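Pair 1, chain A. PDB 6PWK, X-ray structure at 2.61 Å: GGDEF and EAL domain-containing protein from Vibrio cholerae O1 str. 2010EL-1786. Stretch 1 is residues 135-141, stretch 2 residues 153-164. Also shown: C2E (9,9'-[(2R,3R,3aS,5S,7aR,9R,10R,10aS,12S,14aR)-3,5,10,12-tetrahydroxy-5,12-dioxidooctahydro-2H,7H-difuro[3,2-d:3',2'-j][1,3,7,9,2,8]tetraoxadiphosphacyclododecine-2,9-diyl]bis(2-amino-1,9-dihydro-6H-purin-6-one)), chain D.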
# COMPACT_ATOMS: atom_id res chain seq x y z
N LEU A 135 8.06 -6.18 -19.21
CA LEU A 135 6.70 -5.76 -19.53
C LEU A 135 5.88 -7.00 -19.88
O LEU A 135 6.39 -8.12 -19.92
CB LEU A 135 6.70 -4.75 -20.68
CG LEU A 135 7.36 -5.25 -21.97
CD1 LEU A 135 6.35 -5.86 -22.93
CD2 LEU A 135 8.12 -4.12 -22.63
N SER A 136 4.59 -6.77 -20.13
CA SER A 136 3.69 -7.83 -20.55
C SER A 136 2.68 -7.26 -21.53
O SER A 136 2.17 -6.15 -21.34
CB SER A 136 2.98 -8.46 -19.35
OG SER A 136 3.92 -8.97 -18.42
N LEU A 137 2.39 -8.02 -22.58
CA LEU A 137 1.49 -7.59 -23.64
C LEU A 137 0.42 -8.64 -23.85
O LEU A 137 0.73 -9.80 -24.13
CB LEU A 137 2.26 -7.34 -24.95
CG LEU A 137 1.42 -6.87 -26.14
CD1 LEU A 137 0.85 -5.49 -25.88
CD2 LEU A 137 2.25 -6.88 -27.41
N GLY A 138 -0.84 -8.24 -23.70
CA GLY A 138 -1.97 -9.10 -23.99
C GLY A 138 -2.75 -8.54 -25.17
O GLY A 138 -3.04 -7.34 -25.22
N VAL A 139 -3.07 -9.42 -26.12
CA VAL A 139 -3.79 -9.04 -27.33
C VAL A 139 -4.95 -10.00 -27.52
O VAL A 139 -4.82 -11.20 -27.28
CB VAL A 139 -2.87 -9.03 -28.57
CG1 VAL A 139 -1.69 -8.09 -28.36
CG2 VAL A 139 -2.36 -10.42 -28.88
N VAL A 140 -6.11 -9.46 -27.90
CA VAL A 140 -7.27 -10.27 -28.24
C VAL A 140 -7.83 -9.80 -29.57
O VAL A 140 -7.80 -8.60 -29.88
CB VAL A 140 -8.36 -10.25 -27.14
CG1 VAL A 140 -7.80 -9.76 -25.81
CG2 VAL A 140 -9.59 -9.45 -27.56
N SER A 141 -8.30 -10.75 -30.38
CA SER A 141 -8.96 -10.46 -31.64
C SER A 141 -10.46 -10.69 -31.48
O SER A 141 -10.88 -11.75 -31.02
CB SER A 141 -8.41 -11.34 -32.76
OG SER A 141 -8.81 -12.69 -32.59
N SER A 153 -12.45 -8.07 -19.96
CA SER A 153 -12.14 -9.31 -19.26
C SER A 153 -11.21 -10.18 -20.09
O SER A 153 -10.24 -10.75 -19.56
CB SER A 153 -13.43 -10.06 -18.93
OG SER A 153 -14.20 -9.36 -17.98
N LEU A 154 -11.48 -10.31 -21.39
CA LEU A 154 -10.58 -11.04 -22.28
C LEU A 154 -9.20 -10.40 -22.30
O LEU A 154 -8.18 -11.09 -22.30
CB LEU A 154 -11.16 -11.09 -23.69
CG LEU A 154 -12.28 -12.10 -23.96
CD1 LEU A 154 -13.14 -11.63 -25.11
CD2 LEU A 154 -11.68 -13.46 -24.26
N LEU A 155 -9.15 -9.06 -22.31
CA LEU A 155 -7.88 -8.35 -22.30
C LEU A 155 -7.11 -8.63 -21.01
O LEU A 155 -5.88 -8.75 -21.03
CB LEU A 155 -8.14 -6.85 -22.47
CG LEU A 155 -7.19 -5.98 -23.29
CD1 LEU A 155 -6.62 -6.72 -24.47
CD2 LEU A 155 -7.93 -4.73 -23.76
N ASP A 156 -7.83 -8.75 -19.89
CA ASP A 156 -7.17 -8.99 -18.61
C ASP A 156 -6.66 -10.43 -18.51
O ASP A 156 -5.57 -10.67 -17.99
CB ASP A 156 -8.14 -8.68 -17.47
CG ASP A 156 -7.43 -8.42 -16.15
OD1 ASP A 156 -6.20 -8.19 -16.17
OD2 ASP A 156 -8.10 -8.44 -15.10
N ASN A 157 -7.45 -11.39 -18.99
CA ASN A 157 -7.02 -12.79 -18.95
C ASN A 157 -5.88 -13.05 -19.92
O ASN A 157 -5.00 -13.87 -19.64
CB ASN A 157 -8.20 -13.71 -19.24
CG ASN A 157 -9.19 -13.77 -18.10
OD1 ASN A 157 -9.13 -14.67 -17.26
ND2 ASN A 157 -10.11 -12.82 -18.06
N ALA A 158 -5.87 -12.37 -21.07
CA ALA A 158 -4.75 -12.51 -22.00
C ALA A 158 -3.48 -11.92 -21.40
O ALA A 158 -2.39 -12.47 -21.60
CB ALA A 158 -5.09 -11.84 -23.33
N LEU A 159 -3.60 -10.81 -20.67
CA LEU A 159 -2.44 -10.23 -20.01
C LEU A 159 -1.89 -11.18 -18.95
O LEU A 159 -0.67 -11.30 -18.78
CB LEU A 159 -2.80 -8.88 -19.40
CG LEU A 159 -1.66 -8.07 -18.78
CD1 LEU A 159 -0.57 -7.83 -19.81
CD2 LEU A 159 -2.18 -6.76 -18.23
N ALA A 160 -2.78 -11.86 -18.22
CA ALA A 160 -2.33 -12.85 -17.25
C ALA A 160 -1.64 -14.02 -17.93
O ALA A 160 -0.69 -14.59 -17.40
CB ALA A 160 -3.51 -13.33 -16.41
N LYS A 161 -2.12 -14.38 -19.13
CA LYS A 161 -1.47 -15.44 -19.90
C LYS A 161 -0.04 -15.04 -20.27
O LYS A 161 0.88 -15.87 -20.22
CB LYS A 161 -2.29 -15.74 -21.15
CG LYS A 161 -1.78 -16.90 -21.99
CD LYS A 161 -2.67 -17.09 -23.22
CE LYS A 161 -2.28 -18.33 -24.00
NZ LYS A 161 -3.18 -18.53 -25.18
N ALA A 162 0.16 -13.78 -20.65
CA ALA A 162 1.50 -13.32 -21.03
C ALA A 162 2.44 -13.29 -19.84
O ALA A 162 3.62 -13.63 -19.96
CB ALA A 162 1.41 -11.95 -21.69
N LYS A 163 1.94 -12.89 -18.66
CA LYS A 163 2.78 -12.83 -17.47
C LYS A 163 3.15 -14.22 -16.99
O LYS A 163 4.30 -14.46 -16.59
CB LYS A 163 2.07 -12.06 -16.36
CG LYS A 163 2.08 -10.56 -16.54
CD LYS A 163 1.53 -9.86 -15.32
CE LYS A 163 1.79 -8.37 -15.39
NZ LYS A 163 1.15 -7.66 -14.25
N SER A 164 2.20 -15.15 -17.00
CA SER A 164 2.45 -16.49 -16.48
C SER A 164 3.33 -17.33 -17.40
O SER A 164 3.80 -18.39 -16.97
CB SER A 164 1.12 -17.20 -16.22
OG SER A 164 0.26 -17.09 -17.33
P1 C2E D . -13.25 -6.77 -12.32
O2P C2E D . -12.08 -6.20 -11.55
O1P C2E D . -13.79 -7.84 -11.41
O5' C2E D . -14.52 -5.76 -12.46
C5' C2E D . -15.79 -6.28 -12.67
C4' C2E D . -16.66 -5.01 -12.76
O4' C2E D . -16.56 -4.35 -11.64
C3' C2E D . -15.92 -4.08 -13.74
O3' C2E D . -16.28 -4.28 -15.02
C2' C2E D . -16.29 -2.66 -13.26
O2' C2E D . -17.44 -2.13 -14.05
C1' C2E D . -16.72 -2.79 -12.03
N9 C2E D . -16.04 -1.91 -11.11
C8 C2E D . -14.92 -2.67 -11.05
N7 C2E D . -14.07 -2.03 -10.21
C5 C2E D . -14.66 -0.92 -9.76
C6 C2E D . -14.23 0.21 -8.79
O6 C2E D . -13.17 0.22 -8.26
N1 C2E D . -15.12 1.31 -8.50
C2 C2E D . -16.43 1.36 -9.11
N2 C2E D . -17.41 2.42 -8.88
N3 C2E D . -16.80 0.28 -10.01
C4 C2E D . -15.89 -0.86 -10.32
P11 C2E D . -15.27 -3.49 -16.09
O21 C2E D . -14.85 -2.07 -15.79
O11 C2E D . -16.06 -3.37 -17.37
O5A C2E D . -14.09 -4.61 -16.43
C5A C2E D . -14.42 -5.95 -16.18
C4A C2E D . -13.17 -6.73 -16.19
O4A C2E D . -12.35 -6.29 -17.11
C3A C2E D . -12.40 -6.52 -14.71
O3A C2E D . -12.84 -7.56 -13.72
C2A C2E D . -11.21 -6.66 -14.93
O2A C2E D . -10.87 -8.13 -14.84
C1A C2E D . -11.00 -6.10 -16.44
N91 C2E D . -10.63 -4.84 -16.45
C81 C2E D . -11.39 -3.73 -16.48
N71 C2E D . -10.55 -2.68 -16.50
C51 C2E D . -9.30 -3.15 -16.50
C61 C2E D . -7.95 -2.45 -16.51
O61 C2E D . -7.92 -1.27 -16.54
N11 C2E D . -6.72 -3.19 -16.50
C21 C2E D . -6.75 -4.62 -16.47
N21 C2E D . -5.51 -5.39 -16.46
N31 C2E D . -8.06 -5.29 -16.46
C41 C2E D . -9.34 -4.51 -16.47

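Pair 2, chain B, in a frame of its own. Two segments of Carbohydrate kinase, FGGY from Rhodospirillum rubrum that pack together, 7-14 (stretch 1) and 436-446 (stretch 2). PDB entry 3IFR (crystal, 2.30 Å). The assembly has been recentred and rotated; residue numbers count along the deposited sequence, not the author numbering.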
# COMPACT_ATOMS: atom_id res chain seq x y z
N ARG B 7 21.27 -4.35 -19.93
CA ARG B 7 20.24 -5.38 -19.67
C ARG B 7 18.90 -4.76 -19.18
O ARG B 7 18.86 -3.97 -18.23
CB ARG B 7 20.75 -6.51 -18.74
CG ARG B 7 19.67 -7.47 -18.22
CD ARG B 7 20.20 -8.82 -17.61
NE ARG B 7 20.58 -8.73 -16.18
CZ ARG B 7 19.74 -8.82 -15.13
NH1 ARG B 7 18.42 -9.00 -15.30
NH2 ARG B 7 20.21 -8.73 -13.89
N GLN B 8 17.81 -5.13 -19.85
CA GLN B 8 16.57 -4.38 -19.81
C GLN B 8 15.39 -5.13 -19.19
O GLN B 8 15.27 -6.35 -19.30
CB GLN B 8 16.22 -3.98 -21.24
CG GLN B 8 16.83 -2.69 -21.70
CD GLN B 8 16.12 -2.14 -22.89
OE1 GLN B 8 15.20 -2.78 -23.42
NE2 GLN B 8 16.51 -0.97 -23.33
N VAL B 9 14.48 -4.37 -18.59
CA VAL B 9 13.48 -4.96 -17.73
C VAL B 9 12.25 -4.05 -17.66
O VAL B 9 12.38 -2.84 -17.78
CB VAL B 9 14.16 -5.27 -16.34
CG1 VAL B 9 13.69 -4.36 -15.23
CG2 VAL B 9 14.04 -6.72 -15.99
N ILE B 10 11.05 -4.61 -17.52
CA ILE B 10 9.83 -3.79 -17.48
C ILE B 10 9.00 -3.98 -16.22
O ILE B 10 8.76 -5.11 -15.80
CB ILE B 10 8.90 -4.10 -18.66
CG1 ILE B 10 9.47 -3.59 -19.98
CG2 ILE B 10 7.47 -3.55 -18.45
CD1 ILE B 10 8.66 -4.07 -21.14
N GLY B 11 8.54 -2.88 -15.63
CA GLY B 11 7.49 -2.96 -14.62
C GLY B 11 6.20 -2.32 -15.11
O GLY B 11 6.19 -1.25 -15.73
N LEU B 12 5.08 -2.99 -14.80
CA LEU B 12 3.77 -2.53 -15.16
C LEU B 12 2.94 -2.40 -13.86
O LEU B 12 2.92 -3.32 -13.04
CB LEU B 12 3.13 -3.56 -16.10
CG LEU B 12 1.64 -3.39 -16.46
CD1 LEU B 12 1.40 -2.08 -17.24
CD2 LEU B 12 1.12 -4.56 -17.25
N ASP B 13 2.24 -1.29 -13.68
CA ASP B 13 1.47 -1.06 -12.46
C ASP B 13 -0.01 -0.82 -12.80
O ASP B 13 -0.39 0.20 -13.40
CB ASP B 13 2.09 0.11 -11.68
CG ASP B 13 1.19 0.61 -10.54
OD1 ASP B 13 0.32 -0.15 -10.08
OD2 ASP B 13 1.37 1.78 -10.13
N ILE B 14 -0.84 -1.79 -12.44
CA ILE B 14 -2.27 -1.72 -12.61
C ILE B 14 -2.81 -0.96 -11.40
O ILE B 14 -3.23 -1.56 -10.39
CB ILE B 14 -2.93 -3.11 -12.68
CG1 ILE B 14 -2.82 -3.69 -14.08
CG2 ILE B 14 -4.40 -2.98 -12.53
CD1 ILE B 14 -1.47 -3.93 -14.57
N GLY B 436 6.73 5.37 -8.76
CA GLY B 436 5.99 4.47 -7.88
C GLY B 436 6.33 2.97 -7.81
O GLY B 436 7.51 2.55 -7.73
N SER B 437 5.25 2.17 -7.79
CA SER B 437 5.31 0.72 -7.62
C SER B 437 5.91 0.03 -8.84
O SER B 437 6.44 -1.09 -8.73
CB SER B 437 3.90 0.17 -7.41
OG SER B 437 3.17 0.86 -6.42
N ALA B 438 5.82 0.67 -10.00
CA ALA B 438 6.27 0.02 -11.23
C ALA B 438 7.72 -0.29 -11.09
O ALA B 438 8.19 -1.31 -11.60
CB ALA B 438 6.05 0.88 -12.45
N VAL B 439 8.43 0.60 -10.39
CA VAL B 439 9.85 0.41 -10.11
C VAL B 439 10.16 -0.81 -9.23
O VAL B 439 11.15 -1.54 -9.48
CB VAL B 439 10.49 1.64 -9.42
CG1 VAL B 439 11.89 1.27 -8.98
CG2 VAL B 439 10.48 2.86 -10.35
N GLY B 440 9.38 -1.00 -8.16
CA GLY B 440 9.53 -2.17 -7.31
C GLY B 440 9.34 -3.37 -8.22
O GLY B 440 9.98 -4.41 -8.07
N ALA B 441 8.45 -3.24 -9.20
CA ALA B 441 8.17 -4.37 -10.10
C ALA B 441 9.28 -4.65 -11.13
O ALA B 441 9.66 -5.80 -11.30
CB ALA B 441 6.77 -4.26 -10.77
N ALA B 442 9.80 -3.62 -11.80
CA ALA B 442 10.95 -3.84 -12.68
C ALA B 442 12.04 -4.56 -11.88
O ALA B 442 12.70 -5.46 -12.40
CB ALA B 442 11.48 -2.55 -13.20
N TRP B 443 12.22 -4.17 -10.62
CA TRP B 443 13.31 -4.73 -9.84
C TRP B 443 13.19 -6.23 -9.63
O TRP B 443 14.19 -6.94 -9.55
CB TRP B 443 13.50 -4.00 -8.49
CG TRP B 443 14.92 -4.01 -8.12
CD1 TRP B 443 15.53 -4.70 -7.08
CD2 TRP B 443 15.98 -3.39 -8.85
NE1 TRP B 443 16.90 -4.50 -7.10
CE2 TRP B 443 17.20 -3.70 -8.18
CE3 TRP B 443 16.02 -2.58 -9.99
CZ2 TRP B 443 18.42 -3.21 -8.62
CZ3 TRP B 443 17.24 -2.11 -10.43
CH2 TRP B 443 18.43 -2.42 -9.73
N VAL B 444 11.97 -6.72 -9.54
CA VAL B 444 11.81 -8.14 -9.35
C VAL B 444 12.33 -8.89 -10.55
O VAL B 444 12.93 -9.98 -10.43
CB VAL B 444 10.36 -8.51 -9.12
CG1 VAL B 444 10.19 -9.98 -9.21
CG2 VAL B 444 9.88 -7.97 -7.78
N ALA B 445 12.11 -8.34 -11.72
CA ALA B 445 12.50 -9.01 -12.93
C ALA B 445 13.98 -8.77 -13.14
O ALA B 445 14.66 -9.56 -13.79
CB ALA B 445 11.70 -8.50 -14.11
N ALA B 446 14.47 -7.66 -12.59
CA ALA B 446 15.89 -7.32 -12.73
C ALA B 446 16.74 -8.39 -12.01
O ALA B 446 17.70 -8.91 -12.56
CB ALA B 446 16.15 -5.97 -12.14
O HOH W 1 3.78 2.77 -10.57
O HOH W 2 2.11 3.15 -7.86

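What backbone arrangement do the two pairs share? In each, a strand lies across a helix with their N-to-C directions nearer antiparallel than parallel: the angle between them is 137° in pair 1 and 141° in pair 2, and the axes approach to 6.4 and 6.1 Å. Fourteen central residues superpose with an RMSD of 0.7 Å. The buried surface is also similar, 418 Å² against 452 Å².

Why can strand and helix come so close at the center? Both strands carry glycine there, A:Gly138 matching B:Gly11. In pair 1 the CA of A:Gly138 lies 4.2 Å from the CA of A:Leu159; in pair 2 the CA of B:Gly11 lies 4.1 Å from the CA of B:Ala442, the matched helix position. A CB on A:Gly138 would clash with A:Leu159 N, and one on B:Gly11 would clash with B:Ala438 O and B:Ala442 N. Pair 2 uses the open space for a CA-H...O contact, B:Gly11 CA to B:Ala438 O at 3.5 Å. Among the helix residues beside the glycine, one matched pair that points toward the strand is alanine in both, A:Ala158 and B:Ala441. At the sideways positions, A:Leu155 and A:Leu159 bring their ends nearer the strand, with A:Leu159 CD1 3.6 Å from A:Ser136 CB, whereas B:Ala438 and B:Ala442 stop at CB.

How is the position two residues before the glycine filled? A:Ser136 and B:Val9 both point toward the helix. The small serine meets longer helix side chains: besides A:Leu159, its OG lies 3.1 Å from A:Lys163 CG. In pair 2 the bulk is on the strand instead, and B:Val9 packs on three alanines, with CG1 3.5 Å from B:Ala442 CB, CG2 3.5 Å from B:Ala445 CB, and CG1 4.3 Å from B:Ala446 CB. A:Ala162 and B:Ala445 match and both point toward the strand, the former placing CB 3.3 Å from A:Leu137 O.

What happens two residues after the glycine? Here an apolar side chain is matched by an acidic one. A:Val140 makes an apolar contact, its CG1 3.5 Å from A:Leu155 CD1 and 4.2 Å from both A:Leu154 CB and A:Ala158 CB. Its match, B:Asp13, packs CB 4.1 Å from B:Ala438 CB but is also linked to the backbone N atoms of B:Ser437 and B:Ala438 through water. Water 1 donates to B:Asp13 OD2 at 2.6 Å and accepts from B:Ala438 N at 3.0 Å; water 2 donates to the same OD2 at 2.8 Å and accepts from B:Ser437 N at 3.3 Å. Thus B:Ser437, matching A:Leu154, joins a hydrated contact where pair 1 has an apolar one.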